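Local coordinates for uncharacterized protein (Pectobacterium carotovorum, PDB 2PH0), which probably serves as a cytosolic haem carrier of the ChuX/HutX haem-utilisation family, at residues F74-F88 with R91-T103. Numbering follows the deposited sequence.
Sequences FKSELPTGTHRHGYF and RGKNGLSGHIRAT
Phe74 meets the turn at Asn94 and Gly95 with the far end of its ring: Asn94 O lies at the edge, 3.6 Å from CE1, while CD1 and CE1 run along CB of Leu96. Its ring also meets Phe74 of the second subunit. At the corner of the chain, Ser76 OG sits 3.7 Å from Leu96 CB, buried in the contact with no polar partner in the model. Asn94 ND2 donates to a water that also reaches, weakly, Glu77 O and Lys93 N. Leu78 reaches back with CD1 to Leu96 CD2, while the same side chain also packs on Trp52 and Ile55 of helix 48-55. Pro79 crosses Leu96 at about a right angle, CD against CD2 at 3.7 Å, while CB presses on Gly92 CA. Next door, Arg91 N gives Thr80 O a straight bond (167°). The type I' turn from Arg84 to Tyr87 lets Gly86 O accept a hydrogen bond from Ala102 N, 3.2 Å away. Arg101 CA lies over one face of the Tyr87 ring, a CH-pi contact 4.1 Å from the ring centroid, and His99 CB nears CD2. Arg101 bends at chi3 (-62°), which swings the guanidinium round to grip Tyr87 OH edge-on with NE and NH2, each 2.9 Å from that oxygen; ring and guanidinium planes stand 77° apart. Phe88 and Ile100 close a hydrogen-bonded pair, Phe88 N to Ile100 O at 2.8 Å, with both side chains on the face that packs on Trp52. This is an antiparallel beta meander, 81-84, 87-90 and 96-101, one of whose edge strands, 96-101, pairs with a strand of the second subunit and carries the sheet across the dimer interface.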
loop_
_atom_site.group_PDB
_atom_site.type_symbol
_atom_site.label_atom_id
_atom_site.label_comp_id
_atom_site.label_asym_id
_atom_site.label_seq_id
_atom_site.Cartn_x
_atom_site.Cartn_y
_atom_site.Cartn_z
ATOM N N PHE B 74 -5.098 -0.403 7.163
ATOM C CA PHE B 74 -5.521 -1.720 7.612
ATOM C C PHE B 74 -5.208 -1.956 9.071
ATOM O O PHE B 74 -4.048 -1.906 9.478
ATOM C CB PHE B 74 -4.859 -2.806 6.780
ATOM C CG PHE B 74 -5.539 -4.139 6.900
ATOM C CD1 PHE B 74 -5.128 -5.065 7.854
ATOM C CD2 PHE B 74 -6.622 -4.454 6.081
ATOM C CE1 PHE B 74 -5.787 -6.284 7.996
ATOM C CE2 PHE B 74 -7.291 -5.672 6.216
ATOM C CZ PHE B 74 -6.870 -6.588 7.176
ATOM N N LYS B 75 -6.251 -2.243 9.842
ATOM C CA LYS B 75 -6.123 -2.489 11.269
ATOM C C LYS B 75 -5.986 -3.965 11.591
ATOM O O LYS B 75 -6.900 -4.751 11.343
ATOM C CB LYS B 75 -7.342 -1.956 12.028
ATOM C CG LYS B 75 -7.475 -0.457 12.064
ATOM C CD LYS B 75 -8.168 -0.026 13.348
ATOM C CE LYS B 75 -7.306 -0.356 14.563
ATOM N NZ LYS B 75 -7.948 0.045 15.847
ATOM N N SER B 76 -4.845 -4.337 12.155
ATOM C CA SER B 76 -4.602 -5.717 12.541
ATOM C C SER B 76 -3.273 -5.822 13.252
ATOM O O SER B 76 -2.510 -4.853 13.317
ATOM C CB SER B 76 -4.593 -6.637 11.315
ATOM O OG SER B 76 -3.541 -6.296 10.434
ATOM N N GLU B 77 -3.014 -7.005 13.796
ATOM C CA GLU B 77 -1.774 -7.288 14.494
ATOM C C GLU B 77 -0.772 -7.450 13.362
ATOM O O GLU B 77 -1.067 -8.094 12.363
ATOM C CB GLU B 77 -1.936 -8.590 15.288
ATOM C CG GLU B 77 -0.737 -9.040 16.099
ATOM C CD GLU B 77 -1.049 -10.290 16.917
ATOM O OE1 GLU B 77 -1.539 -11.278 16.330
ATOM O OE2 GLU B 77 -0.808 -10.285 18.138
ATOM N N LEU B 78 0.400 -6.849 13.500
ATOM C CA LEU B 78 1.412 -6.937 12.460
ATOM C C LEU B 78 1.921 -8.374 12.324
ATOM O O LEU B 78 2.382 -8.980 13.289
ATOM C CB LEU B 78 2.567 -5.992 12.791
ATOM C CG LEU B 78 3.292 -5.371 11.598
ATOM C CD1 LEU B 78 2.306 -4.576 10.748
ATOM C CD2 LEU B 78 4.412 -4.478 12.095
ATOM N N PRO B 79 1.824 -8.949 11.118
ATOM C CA PRO B 79 2.303 -10.321 10.952
ATOM C C PRO B 79 3.820 -10.418 10.972
ATOM O O PRO B 79 4.513 -9.508 10.535
ATOM C CB PRO B 79 1.716 -10.726 9.601
ATOM C CG PRO B 79 1.681 -9.434 8.855
ATOM C CD PRO B 79 1.160 -8.471 9.893
ATOM N N THR B 80 4.335 -11.526 11.489
ATOM C CA THR B 80 5.776 -11.732 11.523
ATOM C C THR B 80 6.205 -12.209 10.131
ATOM O O THR B 80 5.360 -12.571 9.310
ATOM C CB THR B 80 6.154 -12.790 12.576
ATOM O OG1 THR B 80 5.327 -13.947 12.409
ATOM C CG2 THR B 80 5.948 -12.236 13.982
ATOM N N GLY B 81 7.502 -12.208 9.853
ATOM C CA GLY B 81 7.946 -12.648 8.543
ATOM C C GLY B 81 9.329 -13.268 8.488
ATOM O O GLY B 81 10.073 -13.243 9.468
ATOM N N THR B 82 9.665 -13.816 7.325
ATOM C CA THR B 82 10.955 -14.454 7.086
ATOM C C THR B 82 11.570 -13.912 5.801
ATOM O O THR B 82 10.851 -13.530 4.874
ATOM C CB THR B 82 10.798 -15.986 6.951
ATOM O OG1 THR B 82 12.057 -16.572 6.604
ATOM C CG2 THR B 82 9.786 -16.321 5.871
ATOM N N HIS B 83 12.900 -13.889 5.750
ATOM C CA HIS B 83 13.637 -13.397 4.586
ATOM C C HIS B 83 13.963 -14.510 3.593
ATOM O O HIS B 83 14.363 -15.608 3.978
ATOM C CB HIS B 83 14.950 -12.737 5.029
ATOM C CG HIS B 83 14.769 -11.450 5.773
ATOM N ND1 HIS B 83 14.370 -10.283 5.158
ATOM C CD2 HIS B 83 14.963 -11.139 7.078
ATOM C CE1 HIS B 83 14.329 -9.309 6.049
ATOM N NE2 HIS B 83 14.684 -9.801 7.222
ATOM N N ARG B 84 13.796 -14.215 2.311
ATOM C CA ARG B 84 14.092 -15.180 1.264
ATOM C C ARG B 84 14.082 -14.500 -0.094
ATOM O O ARG B 84 13.148 -13.777 -0.424
ATOM C CB ARG B 84 13.072 -16.322 1.286
ATOM C CG ARG B 84 13.288 -17.376 0.208
ATOM C CD ARG B 84 12.459 -18.613 0.502
ATOM N NE ARG B 84 12.786 -19.158 1.817
ATOM C CZ ARG B 84 12.216 -20.233 2.349
ATOM N NH1 ARG B 84 11.280 -20.892 1.678
ATOM N NH2 ARG B 84 12.581 -20.652 3.555
ATOM N N HIS B 85 15.142 -14.720 -0.864
ATOM C CA HIS B 85 15.268 -14.153 -2.200
ATOM C C HIS B 85 15.273 -12.627 -2.263
ATOM O O HIS B 85 14.907 -12.045 -3.281
ATOM C CB HIS B 85 14.158 -14.705 -3.098
ATOM C CG HIS B 85 14.185 -16.196 -3.234
ATOM N ND1 HIS B 85 13.057 -16.976 -3.106
ATOM C CD2 HIS B 85 15.209 -17.050 -3.469
ATOM C CE1 HIS B 85 13.384 -18.248 -3.254
ATOM N NE2 HIS B 85 14.685 -18.319 -3.476
ATOM N N GLY B 86 15.694 -11.977 -1.185
ATOM C CA GLY B 86 15.744 -10.529 -1.202
ATOM C C GLY B 86 14.499 -9.849 -0.671
ATOM O O GLY B 86 14.407 -8.623 -0.681
ATOM N N TYR B 87 13.541 -10.639 -0.204
ATOM C CA TYR B 87 12.310 -10.089 0.341
ATOM C C TYR B 87 11.987 -10.592 1.735
ATOM O O TYR B 87 12.330 -11.715 2.102
ATOM C CB TYR B 87 11.122 -10.403 -0.576
ATOM C CG TYR B 87 10.970 -9.440 -1.725
ATOM C CD1 TYR B 87 11.814 -9.502 -2.833
ATOM C CD2 TYR B 87 10.006 -8.429 -1.682
ATOM C CE1 TYR B 87 11.706 -8.581 -3.875
ATOM C CE2 TYR B 87 9.888 -7.501 -2.714
ATOM C CZ TYR B 87 10.743 -7.581 -3.806
ATOM O OH TYR B 87 10.644 -6.655 -4.816
ATOM N N PHE B 88 11.347 -9.726 2.516
ATOM C CA PHE B 88 10.896 -10.062 3.861
ATOM C C PHE B 88 9.446 -10.464 3.602
ATOM O O PHE B 88 8.590 -9.621 3.313
ATOM C CB PHE B 88 10.970 -8.834 4.773
ATOM C CG PHE B 88 10.495 -9.084 6.185
ATOM C CD1 PHE B 88 11.186 -9.954 7.027
ATOM C CD2 PHE B 88 9.373 -8.425 6.682
ATOM C CE1 PHE B 88 10.771 -10.159 8.347
ATOM C CE2 PHE B 88 8.948 -8.623 8.000
ATOM C CZ PHE B 88 9.649 -9.492 8.835
ATOM N N ARG B 91 3.694 -13.624 6.937
ATOM C CA ARG B 91 2.800 -14.757 7.074
ATOM C C ARG B 91 1.674 -14.310 7.999
ATOM O O ARG B 91 1.670 -14.597 9.201
ATOM C CB ARG B 91 3.547 -15.957 7.646
ATOM C CG ARG B 91 2.782 -17.268 7.473
ATOM C CD ARG B 91 3.673 -18.456 7.723
ATOM N NE ARG B 91 4.468 -18.830 6.555
ATOM C CZ ARG B 91 5.450 -19.725 6.600
ATOM N NH1 ARG B 91 5.748 -20.317 7.750
ATOM N NH2 ARG B 91 6.118 -20.046 5.504
ATOM N N GLY B 92 0.724 -13.587 7.421
ATOM C CA GLY B 92 -0.389 -13.082 8.197
ATOM C C GLY B 92 -1.560 -14.032 8.266
ATOM O O GLY B 92 -1.759 -14.861 7.378
ATOM N N LYS B 93 -2.336 -13.903 9.336
ATOM C CA LYS B 93 -3.511 -14.731 9.551
ATOM C C LYS B 93 -4.667 -13.840 9.987
ATOM O O LYS B 93 -5.630 -14.311 10.589
ATOM C CB LYS B 93 -3.225 -15.777 10.621
ATOM N N ASN B 94 -4.561 -12.549 9.683
ATOM C CA ASN B 94 -5.598 -11.591 10.043
ATOM C C ASN B 94 -5.985 -10.665 8.892
ATOM O O ASN B 94 -6.552 -9.595 9.111
ATOM C CB ASN B 94 -5.156 -10.757 11.249
ATOM C CG ASN B 94 -5.094 -11.568 12.527
ATOM O OD1 ASN B 94 -6.084 -12.174 12.937
ATOM N ND2 ASN B 94 -3.929 -11.579 13.168
ATOM N N GLY B 95 -5.678 -11.082 7.666
ATOM C CA GLY B 95 -6.033 -10.278 6.508
ATOM C C GLY B 95 -4.899 -9.464 5.920
ATOM O O GLY B 95 -5.008 -8.956 4.808
ATOM N N LEU B 96 -3.808 -9.328 6.665
ATOM C CA LEU B 96 -2.665 -8.561 6.187
ATOM C C LEU B 96 -1.482 -9.458 5.863
ATOM O O LEU B 96 -1.032 -10.227 6.708
ATOM C CB LEU B 96 -2.243 -7.532 7.238
ATOM C CG LEU B 96 -0.967 -6.729 6.968
ATOM C CD1 LEU B 96 -1.124 -5.903 5.703
ATOM C CD2 LEU B 96 -0.683 -5.819 8.159
ATOM N N SER B 97 -0.990 -9.371 4.633
ATOM C CA SER B 97 0.167 -10.151 4.219
ATOM C C SER B 97 0.949 -9.320 3.212
ATOM O O SER B 97 0.640 -8.146 3.002
ATOM C CB SER B 97 -0.253 -11.488 3.599
ATOM O OG SER B 97 -1.055 -11.303 2.444
ATOM N N GLY B 98 1.967 -9.913 2.605
ATOM C CA GLY B 98 2.750 -9.167 1.640
ATOM C C GLY B 98 4.228 -9.485 1.642
ATOM O O GLY B 98 4.697 -10.403 2.332
ATOM N N HIS B 99 4.970 -8.690 0.879
ATOM C CA HIS B 99 6.404 -8.867 0.722
ATOM C C HIS B 99 7.060 -7.499 0.741
ATOM O O HIS B 99 6.687 -6.625 -0.037
ATOM C CB HIS B 99 6.674 -9.539 -0.622
ATOM C CG HIS B 99 5.846 -10.765 -0.854
ATOM N ND1 HIS B 99 6.191 -12.000 -0.349
ATOM C CD2 HIS B 99 4.657 -10.933 -1.481
ATOM C CE1 HIS B 99 5.249 -12.875 -0.653
ATOM N NE2 HIS B 99 4.308 -12.254 -1.339
ATOM N N ILE B 100 8.027 -7.314 1.632
ATOM C CA ILE B 100 8.732 -6.039 1.734
ATOM C C ILE B 100 10.174 -6.223 1.266
ATOM O O ILE B 100 10.892 -7.090 1.772
ATOM C CB ILE B 100 8.697 -5.529 3.190
ATOM C CG1 ILE B 100 7.240 -5.337 3.618
ATOM C CG2 ILE B 100 9.488 -4.231 3.317
ATOM C CD1 ILE B 100 7.030 -5.181 5.120
ATOM N N ARG B 101 10.600 -5.416 0.300
ATOM C CA ARG B 101 11.957 -5.533 -0.227
ATOM C C ARG B 101 12.992 -5.121 0.813
ATOM O O ARG B 101 12.996 -3.981 1.289
ATOM C CB ARG B 101 12.119 -4.702 -1.499
ATOM C CG ARG B 101 13.470 -4.915 -2.176
ATOM C CD ARG B 101 13.593 -4.126 -3.470
ATOM N NE ARG B 101 12.600 -4.537 -4.457
ATOM C CZ ARG B 101 12.607 -4.147 -5.729
ATOM N NH1 ARG B 101 13.559 -3.335 -6.170
ATOM N NH2 ARG B 101 11.662 -4.567 -6.560
ATOM N N ALA B 102 13.878 -6.066 1.136
ATOM C CA ALA B 102 14.924 -5.902 2.152
ATOM C C ALA B 102 15.838 -4.684 2.064
ATOM O O ALA B 102 16.041 -3.986 3.053
ATOM C CB ALA B 102 15.775 -7.171 2.206
ATOM N N THR B 103 16.405 -4.439 0.890
ATOM C CA THR B 103 17.319 -3.316 0.702
ATOM C C THR B 103 16.638 -1.950 0.617
ATOM O O THR B 103 17.307 -0.914 0.612
ATOM C CB THR B 103 18.135 -3.494 -0.598
ATOM O OG1 THR B 103 19.130 -2.466 -0.688
ATOM C CG2 THR B 103 17.210 -3.396 -1.821
HETATM O O HOH W 1 -1.223 -11.369 11.310
HETATM O O HOH W 2 2.630 -13.868 12.486
#